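Local structure of argininosuccinate lyase (Chelativorans sp., 6RXA) at residues R13-K18 and L272-A277; Q23-F28 and L335-H340; I136-A141 and A341-V346. The protein is an EDDS lyase, a C-N lyase of the aspartase/fumarase superfamily that probably also splits argininosuccinate into fumarate and arginine. The protein carries 2 engineered substitutions. All blocks are in the same frame, centred on the assembly; numbering follows the deposited sequence.

Interaction 1 of 3, residues R13-K18 and L272-A277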
loop_
_atom_site.group_PDB
_atom_site.type_symbol
_atom_site.label_atom_id
_atom_site.label_comp_id
_atom_site.label_asym_id
_atom_site.label_seq_id
_atom_site.Cartn_x
_atom_site.Cartn_y
_atom_site.Cartn_z
ATOM N N ARG A 13 2.467 38.953 -2.158
ATOM C CA ARG A 13 2.265 38.640 -0.749
ATOM C C ARG A 13 3.301 37.680 -0.172
ATOM O O ARG A 13 3.296 37.458 1.045
ATOM C CB ARG A 13 0.862 38.068 -0.529
ATOM C CG ARG A 13 -0.243 39.039 -0.917
ATOM C CD ARG A 13 -1.594 38.583 -0.390
ATOM N NE ARG A 13 -1.630 38.587 1.069
ATOM C CZ ARG A 13 -2.583 38.022 1.794
ATOM N NH1 ARG A 13 -3.589 37.393 1.202
ATOM N NH2 ARG A 13 -2.529 38.086 3.119
ATOM N N ALA A 14 4.178 37.099 -0.995
ATOM C CA ALA A 14 5.263 36.258 -0.493
ATOM C C ALA A 14 6.451 37.168 -0.208
ATOM O O ALA A 14 7.402 37.272 -0.988
ATOM C CB ALA A 14 5.612 35.172 -1.496
ATOM N N THR A 15 6.378 37.839 0.933
ATOM C CA THR A 15 7.356 38.850 1.280
ATOM C C THR A 15 8.535 38.223 2.006
ATOM O O THR A 15 8.428 37.178 2.660
ATOM C CB THR A 15 6.720 39.911 2.176
ATOM O OG1 THR A 15 6.205 39.290 3.365
ATOM C CG2 THR A 15 5.590 40.622 1.442
ATOM N N GLY A 16 9.668 38.907 1.916
ATOM C CA GLY A 16 10.884 38.399 2.502
ATOM C C GLY A 16 11.341 37.118 1.828
ATOM O O GLY A 16 10.895 36.742 0.743
ATOM N N ALA A 17 12.292 36.469 2.487
ATOM C CA ALA A 17 12.849 35.224 1.998
ATOM C C ALA A 17 12.054 34.043 2.543
ATOM O O ALA A 17 11.394 34.135 3.580
ATOM C CB ALA A 17 14.294 35.063 2.464
ATOM N N LYS A 18 12.149 32.911 1.857
ATOM C CA LYS A 18 11.676 31.677 2.471
ATOM C C LYS A 18 12.450 31.435 3.763
ATOM O O LYS A 18 13.661 31.653 3.830
ATOM C CB LYS A 18 11.929 30.476 1.560
ATOM C CG LYS A 18 11.227 30.466 0.214
ATOM C CD LYS A 18 11.210 29.026 -0.335
ATOM C CE LYS A 18 10.964 28.941 -1.824
ATOM N NZ LYS A 18 12.202 29.333 -2.577
ATOM N N LEU A 272 -0.133 31.798 8.748
ATOM C CA LEU A 272 1.256 31.400 8.643
ATOM C C LEU A 272 2.149 32.630 8.630
ATOM O O LEU A 272 1.804 33.672 8.066
ATOM C CB LEU A 272 1.474 30.658 7.334
ATOM C CG LEU A 272 0.851 29.274 7.243
ATOM C CD1 LEU A 272 0.972 28.732 5.816
ATOM C CD2 LEU A 272 1.498 28.296 8.225
ATOM N N ASP A 273 3.323 32.501 9.234
ATOM C CA ASP A 273 4.351 33.508 9.009
ATOM C C ASP A 273 4.630 33.613 7.512
ATOM O O ASP A 273 4.641 32.611 6.793
ATOM C CB ASP A 273 5.639 33.140 9.738
ATOM C CG ASP A 273 6.600 34.299 9.817
ATOM O OD1 ASP A 273 6.401 35.158 10.709
ATOM O OD2 ASP A 273 7.514 34.372 8.969
ATOM N N ALA A 274 4.867 34.843 7.049
ATOM C CA ALA A 274 5.176 35.074 5.644
ATOM C C ALA A 274 6.290 34.168 5.137
ATOM O O ALA A 274 6.272 33.752 3.974
ATOM C CB ALA A 274 5.617 36.530 5.443
ATOM N N SER A 275 7.263 33.850 5.994
ATOM C CA SER A 275 8.405 33.040 5.595
ATOM C C SER A 275 8.053 31.579 5.372
ATOM O O SER A 275 8.911 30.815 4.914
ATOM C CB SER A 275 9.516 33.153 6.644
ATOM O OG SER A 275 9.157 32.563 7.884
ATOM N N PHE A 276 6.822 31.171 5.678
ATOM C CA PHE A 276 6.361 29.806 5.455
ATOM C C PHE A 276 5.216 29.737 4.454
ATOM O O PHE A 276 4.599 28.674 4.303
ATOM C CB PHE A 276 5.993 29.141 6.787
ATOM C CG PHE A 276 7.190 28.734 7.577
ATOM C CD1 PHE A 276 7.866 27.568 7.264
ATOM C CD2 PHE A 276 7.693 29.542 8.577
ATOM C CE1 PHE A 276 9.002 27.206 7.954
ATOM C CE2 PHE A 276 8.829 29.176 9.270
ATOM C CZ PHE A 276 9.482 28.012 8.956
ATOM N N ALA A 277 4.960 30.816 3.723
ATOM C CA ALA A 277 3.912 30.850 2.724
ATOM C C ALA A 277 4.485 31.313 1.396
ATOM O O ALA A 277 5.508 32.004 1.343
ATOM C CB ALA A 277 2.801 31.821 3.136
#

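Interaction 2 of 3, residues Q23-F28 and L335-H340. With FMT (formic acid), chain D.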
loop_
_atom_site.group_PDB
_atom_site.type_symbol
_atom_site.label_atom_id
_atom_site.label_comp_id
_atom_site.label_asym_id
_atom_site.label_seq_id
_atom_site.Cartn_x
_atom_site.Cartn_y
_atom_site.Cartn_z
ATOM N N GLN A 23 12.679 26.336 2.706
ATOM C CA GLN A 23 13.534 26.068 1.562
ATOM C C GLN A 23 13.990 24.611 1.526
ATOM O O GLN A 23 14.172 24.056 0.439
ATOM C CB GLN A 23 14.713 27.038 1.582
ATOM C CG GLN A 23 15.663 26.897 0.391
ATOM C CD GLN A 23 15.014 27.299 -0.921
ATOM O OE1 GLN A 23 14.379 28.349 -1.021
ATOM N NE2 GLN A 23 15.144 26.441 -1.928
ATOM N N GLU A 24 14.160 23.967 2.686
ATOM C CA GLU A 24 14.586 22.568 2.701
ATOM C C GLU A 24 13.644 21.680 1.890
ATOM O O GLU A 24 14.080 20.709 1.260
ATOM C CB GLU A 24 14.697 22.047 4.137
ATOM C CG GLU A 24 15.743 22.738 5.008
ATOM C CD GLU A 24 15.787 22.185 6.432
ATOM O OE1 GLU A 24 15.658 20.952 6.581
ATOM O OE2 GLU A 24 15.950 22.994 7.392
ATOM N N LEU A 25 12.346 21.982 1.905
ATOM C CA LEU A 25 11.382 21.190 1.151
ATOM C C LEU A 25 11.616 21.251 -0.352
ATOM O O LEU A 25 11.196 20.335 -1.069
ATOM C CB LEU A 25 9.957 21.657 1.468
ATOM C CG LEU A 25 9.426 21.258 2.841
ATOM C CD1 LEU A 25 8.213 22.106 3.206
ATOM C CD2 LEU A 25 9.097 19.765 2.918
ATOM N N TYR A 26 12.248 22.307 -0.839
ATOM C CA TYR A 26 12.526 22.443 -2.259
ATOM C C TYR A 26 13.863 21.843 -2.649
ATOM O O TYR A 26 14.096 21.606 -3.842
ATOM C CB TYR A 26 12.518 23.924 -2.643
ATOM C CG TYR A 26 11.150 24.551 -2.579
ATOM C CD1 TYR A 26 10.636 25.007 -1.382
ATOM C CD2 TYR A 26 10.369 24.669 -3.718
ATOM C CE1 TYR A 26 9.373 25.556 -1.308
ATOM C CE2 TYR A 26 9.107 25.232 -3.661
ATOM C CZ TYR A 26 8.619 25.674 -2.452
ATOM O OH TYR A 26 7.364 26.232 -2.374
ATOM N N ASP A 27 14.740 21.602 -1.678
ATOM C CA ASP A 27 16.124 21.248 -1.968
ATOM C C ASP A 27 16.423 19.758 -1.840
ATOM O O ASP A 27 17.382 19.283 -2.466
ATOM C CB ASP A 27 17.077 21.998 -1.021
ATOM C CG ASP A 27 17.132 23.510 -1.271
ATOM O OD1 ASP A 27 16.608 23.978 -2.295
ATOM O OD2 ASP A 27 17.702 24.220 -0.422
ATOM N N PHE A 28 15.646 19.004 -1.053
ATOM C CA PHE A 28 16.090 17.658 -0.691
ATOM C C PHE A 28 16.115 16.710 -1.888
ATOM O O PHE A 28 16.958 15.803 -1.936
ATOM C CB PHE A 28 15.256 17.083 0.477
ATOM C CG PHE A 28 13.841 16.702 0.109
ATOM C CD1 PHE A 28 13.561 15.494 -0.513
ATOM C CD2 PHE A 28 12.788 17.551 0.425
ATOM C CE1 PHE A 28 12.272 15.158 -0.844
ATOM C CE2 PHE A 28 11.495 17.220 0.093
ATOM C CZ PHE A 28 11.237 16.028 -0.533
ATOM N N LEU A 335 11.461 13.304 5.036
ATOM C CA LEU A 335 10.936 13.351 6.392
ATOM C C LEU A 335 11.593 14.461 7.188
ATOM O O LEU A 335 10.913 15.204 7.903
ATOM C CB LEU A 335 11.150 11.997 7.074
ATOM C CG LEU A 335 10.696 11.899 8.529
ATOM C CD1 LEU A 335 10.352 10.440 8.872
ATOM C CD2 LEU A 335 11.742 12.414 9.516
ATOM N N ILE A 336 12.917 14.601 7.066
ATOM C CA ILE A 336 13.625 15.613 7.841
ATOM C C ILE A 336 13.206 17.005 7.393
ATOM O O ILE A 336 12.976 17.896 8.217
ATOM C CB ILE A 336 15.150 15.398 7.742
ATOM C CG1 ILE A 336 15.566 14.051 8.356
ATOM C CG2 ILE A 336 15.867 16.561 8.414
ATOM C CD1 ILE A 336 15.390 13.934 9.851
ATOM N N ALA A 337 13.085 17.214 6.083
ATOM C CA ALA A 337 12.660 18.509 5.564
ATOM C C ALA A 337 11.270 18.872 6.071
ATOM O O ALA A 337 11.037 20.005 6.501
ATOM C CB ALA A 337 12.701 18.488 4.039
ATOM N N ALA A 338 10.335 17.919 6.026
ATOM C CA ALA A 338 8.987 18.189 6.503
ATOM C C ALA A 338 8.977 18.444 7.999
ATOM O O ALA A 338 8.239 19.319 8.478
ATOM C CB ALA A 338 8.078 17.013 6.166
ATOM N N THR A 339 9.766 17.682 8.761
ATOM C CA THR A 339 9.803 17.885 10.208
ATOM C C THR A 339 10.361 19.255 10.557
ATOM O O THR A 339 9.831 19.946 11.431
ATOM C CB THR A 339 10.623 16.778 10.875
ATOM O OG1 THR A 339 10.044 15.502 10.570
ATOM C CG2 THR A 339 10.640 16.953 12.375
ATOM N N HIS A 340 11.451 19.657 9.897
ATOM C CA HIS A 340 12.005 20.986 10.104
ATOM C C HIS A 340 11.016 22.067 9.697
ATOM O O HIS A 340 10.820 23.051 10.418
ATOM C CB HIS A 340 13.295 21.123 9.302
ATOM C CG HIS A 340 14.448 20.372 9.879
ATOM N ND1 HIS A 340 15.600 20.119 9.163
ATOM C CD2 HIS A 340 14.647 19.841 11.109
ATOM C CE1 HIS A 340 16.457 19.465 9.927
ATOM N NE2 HIS A 340 15.902 19.284 11.114
HETATM C C FMT D . 6.413 28.842 -4.564
HETATM O O1 FMT D . 5.929 29.666 -5.344
HETATM O O2 FMT D . 6.755 27.715 -4.929
#

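Interaction 3 of 3, residues I136-A141 and A341-V346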
loop_
_atom_site.group_PDB
_atom_site.type_symbol
_atom_site.label_atom_id
_atom_site.label_comp_id
_atom_site.label_asym_id
_atom_site.label_seq_id
_atom_site.Cartn_x
_atom_site.Cartn_y
_atom_site.Cartn_z
ATOM N N ILE A 136 12.748 15.600 18.272
ATOM C CA ILE A 136 12.886 16.332 19.528
ATOM C C ILE A 136 12.739 17.835 19.286
ATOM O O ILE A 136 12.041 18.533 20.029
ATOM C CB ILE A 136 14.222 15.981 20.208
ATOM C CG1 ILE A 136 14.196 14.561 20.757
ATOM C CG2 ILE A 136 14.527 16.998 21.315
ATOM C CD1 ILE A 136 15.556 14.097 21.267
ATOM N N GLY A 137 13.376 18.351 18.236
ATOM C CA GLY A 137 13.248 19.769 17.936
ATOM C C GLY A 137 11.815 20.173 17.639
ATOM O O GLY A 137 11.370 21.264 18.015
ATOM N N TYR A 138 11.079 19.303 16.960
ATOM C CA TYR A 138 9.665 19.533 16.674
ATOM C C TYR A 138 8.858 19.537 17.959
ATOM O O TYR A 138 8.066 20.455 18.200
ATOM C CB TYR A 138 9.222 18.422 15.727
ATOM C CG TYR A 138 7.816 18.402 15.163
ATOM C CD1 TYR A 138 7.103 19.553 14.900
ATOM C CD2 TYR A 138 7.222 17.182 14.852
ATOM C CE1 TYR A 138 5.830 19.485 14.349
ATOM C CE2 TYR A 138 5.960 17.108 14.298
ATOM C CZ TYR A 138 5.266 18.269 14.051
ATOM O OH TYR A 138 3.997 18.211 13.509
ATOM N N ARG A 139 9.097 18.551 18.830
ATOM C CA ARG A 139 8.399 18.525 20.110
ATOM C C ARG A 139 8.747 19.743 20.957
ATOM O O ARG A 139 7.869 20.319 21.620
ATOM C CB ARG A 139 8.694 17.220 20.852
ATOM C CG ARG A 139 7.880 17.074 22.119
ATOM C CD ARG A 139 8.200 15.791 22.837
ATOM N NE ARG A 139 7.297 15.609 23.964
ATOM C CZ ARG A 139 7.475 14.728 24.934
ATOM N NH1 ARG A 139 8.557 13.968 24.941
ATOM N NH2 ARG A 139 6.573 14.615 25.898
ATOM N N GLU A 140 10.014 20.170 20.945
ATOM C CA GLU A 140 10.404 21.373 21.678
ATOM C C GLU A 140 9.594 22.575 21.209
ATOM O O GLU A 140 9.066 23.343 22.022
ATOM C CB GLU A 140 11.901 21.659 21.519
ATOM C CG GLU A 140 12.795 20.756 22.327
ATOM C CD GLU A 140 14.263 20.941 22.015
ATOM O OE1 GLU A 140 14.579 21.696 21.072
ATOM O OE2 GLU A 140 15.106 20.312 22.698
ATOM N N ALA A 141 9.493 22.761 19.890
ATOM C CA ALA A 141 8.744 23.898 19.365
ATOM C C ALA A 141 7.277 23.835 19.773
ATOM O O ALA A 141 6.678 24.863 20.119
ATOM C CB ALA A 141 8.884 23.959 17.851
ATOM N N ALA A 341 10.353 21.893 8.551
ATOM C CA ALA A 341 9.381 22.888 8.108
ATOM C C ALA A 341 8.266 23.054 9.134
ATOM O O ALA A 341 7.879 24.177 9.476
ATOM C CB ALA A 341 8.808 22.490 6.745
ATOM N N MET A 342 7.724 21.939 9.636
ATOM C CA MET A 342 6.617 22.030 10.589
ATOM C C MET A 342 7.082 22.556 11.945
ATOM O O MET A 342 6.309 23.222 12.646
ATOM C CB MET A 342 5.906 20.682 10.692
ATOM C CG MET A 342 5.114 20.321 9.441
ATOM S SD MET A 342 3.856 21.564 9.013
ATOM C CE MET A 342 2.857 21.525 10.506
ATOM N N THR A 343 8.345 22.309 12.307
ATOM C CA THR A 343 8.925 22.926 13.499
ATOM C C THR A 343 8.870 24.442 13.382
ATOM O O THR A 343 8.420 25.134 14.303
ATOM C CB THR A 343 10.375 22.448 13.671
ATOM O OG1 THR A 343 10.401 21.021 13.844
ATOM C CG2 THR A 343 11.069 23.111 14.877
ATOM N N GLY A 344 9.288 24.974 12.226
ATOM C CA GLY A 344 9.251 26.413 12.021
ATOM C C GLY A 344 7.842 26.964 11.882
ATOM O O GLY A 344 7.545 28.054 12.374
ATOM N N VAL A 345 6.957 26.221 11.209
ATOM C CA VAL A 345 5.553 26.625 11.122
ATOM C C VAL A 345 4.967 26.826 12.513
ATOM O O VAL A 345 4.282 27.822 12.790
ATOM C CB VAL A 345 4.741 25.591 10.320
ATOM C CG1 VAL A 345 3.246 25.799 10.570
ATOM C CG2 VAL A 345 5.047 25.699 8.849
ATOM N N VAL A 346 5.180 25.845 13.395
ATOM C CA VAL A 346 4.608 25.912 14.737
ATOM C C VAL A 346 5.229 27.060 15.518
ATOM O O VAL A 346 4.528 27.882 16.123
ATOM C CB VAL A 346 4.772 24.561 15.465
ATOM C CG1 VAL A 346 4.492 24.725 16.952
ATOM C CG2 VAL A 346 3.881 23.494 14.832
#

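Interaction 1 of 3, residues R13-K18 and L272-A277
Ser275, whose CB rests against Ala17 across the contact, holds Asp273 OD2 from two directions at once. Its hydroxyl OG donates over 2.7 Å to Asp273 OD2, while Ser275 N reaches the same oxygen at 3.0 Å with a nearly straight N-H (162°). The two donors arrive from opposite faces of the carboxylate plane, both on the anti side. OG sits between the backbone N and the carbonyl carbon (chi1 67°), the rotamer that puts the hydroxyl on OD2. The N-H bond makes an Asx turn at the start of the short 3-10 segment 274-275. Aspartate suits it because its short carboxylate can turn back to the N-H two residues on, and serine because its hydroxyl adds a second donor to the same oxygen. The other carboxylate oxygen, Asp273 OD1, accepts from His350.

On this turn the loop 13-18 lies by small groups. Ala274 CB points toward it and meets Thr15 OG1 at 3.5 Å. Alanine suits this place, where a methyl is all that stands between the backbone of Ala274 and Thr15. Ser275 CB touches Ala17 O at 3.7 Å, and a little further on Lys18 C lies 3.8 Å from Ser275 O. Gly16, at positive phi, takes a conformation that glycine tolerates readily. Arg10 bonds carbonyls of both loops, NH2 taking Thr15 O and Ala274 O, and Ser275 is also backbone-bonded to Ala19. Lys18 CB points away from the 272-277 loop; NZ forms a salt bridge with Asp7 and a hydrogen bond with Gln23. With oxygen-to-carbon van der Waals touches directly between the loops, the chemistry implies that the N-terminal arm is held over the 272-277 turn with Arg10 gathering carbonyls from both.

Interaction 2 of 3, residues Q23-F28 and L335-H340
Leu25 and Ala337 mark the closest backbone approach of two helices that run antiparallel, at 170°, with segment axes 8.4 Å apart. A methyl at Ala337 suits this close approach: it points at the first helix, and its CB meets Phe28 CD2 at 3.7 Å. Glu24 O and CB also lie against that methyl. Leu25 reaches over to the next residue, its CD2 lying 3.8 Å from Ala338 N. This is close antiparallel helix packing with alanine at the interface, and it joins helix 20-31 to the long helix 329-348. At one side, His340 ND1 donates to Glu24 OE1 over 2.7 Å. The acceptor lies in the imidazole plane and accepts the N-H with its syn lone pair, although the carboxylate and ring planes are 75° apart. Glu24, extended beyond CG, carries its carboxylate to the imidazole, while Ile336 O lies 3.2 Å above one face of the His340 ring, offset toward the rim. Tyr26 CB points away from segment 335-340, and Tyr26 OH donates to O2 of a formate, probably from the crystallisation liquor, at 3.0 Å. Arg112 of a neighbouring subunit bonds the same formate, consistent with the active sites of this superfamily being assembled from several subunits.

Interaction 3 of 3, residues I136-A141 and A341-V346
The Tyr138 ring is bordered near its plane by Val346 CG2, which stands at the edge 4.5 Å from Tyr138 CE1, while Met342 CB and Thr343 OG1 approach it obliquely. Met342 CB comes nearest to the ring at CE1, 3.8 Å away, and the two side chains lie side by side, pointing the same way. CG of the tyrosine is anti to the backbone N (chi1 -177°), which starts the ring along the flank of helix 329-348. Leu252 and Leu255 of helix 236-262 and Leu179 of helix 168-193 also pack on it. Thr343 lies between the helices with both branches in contact: OG1 lies 3.3 Å from Tyr138 CA, and CG2 packs 3.8 Å from Ala141 CB and 3.7 Å from Gly137 O. Threonine suits this place because its hydroxyl, lying against carbon atoms of Tyr138, is hydrogen-bonded to Thr339 O one turn back in its own helix. One turn on, Val346 CG1 is 3.9 Å from Ala141 O, and Ala141 offers only a methyl to the neighbouring helix. An alanine in place of Tyr138 would probably leave Met342 and Val346 without the ring they pack against and open a gap among the leucines. The segments run nearly parallel, at 11° with axes 8.7 Å apart, as befits the long-helix bundle that forms the central domain in the aspartase/fumarase superfamily.

Along the chain the segments come in the order 13-18, 23-28, 136-141, 272-277, 335-340 and 341-346, so all three contacts interlock. Interactions 2 and 3 lie about 12 Å apart between centres and share helix 329-348, which packs with helix 20-31 through residues 335-340 and with helix 112-147 through 341-346. The centre of interaction 1 lies about 16 Å from that of interaction 2 and about 17 Å from that of interaction 3, further from the middle of the chain. Its Phe276 reaches interaction 3 by packing on Gly344, while its Lys18 meets Gln23 of interaction 2. The N-terminal region is thereby layered on the central bundle, with fumarate-binding Tyr26 in contact with Lys18 of the arm.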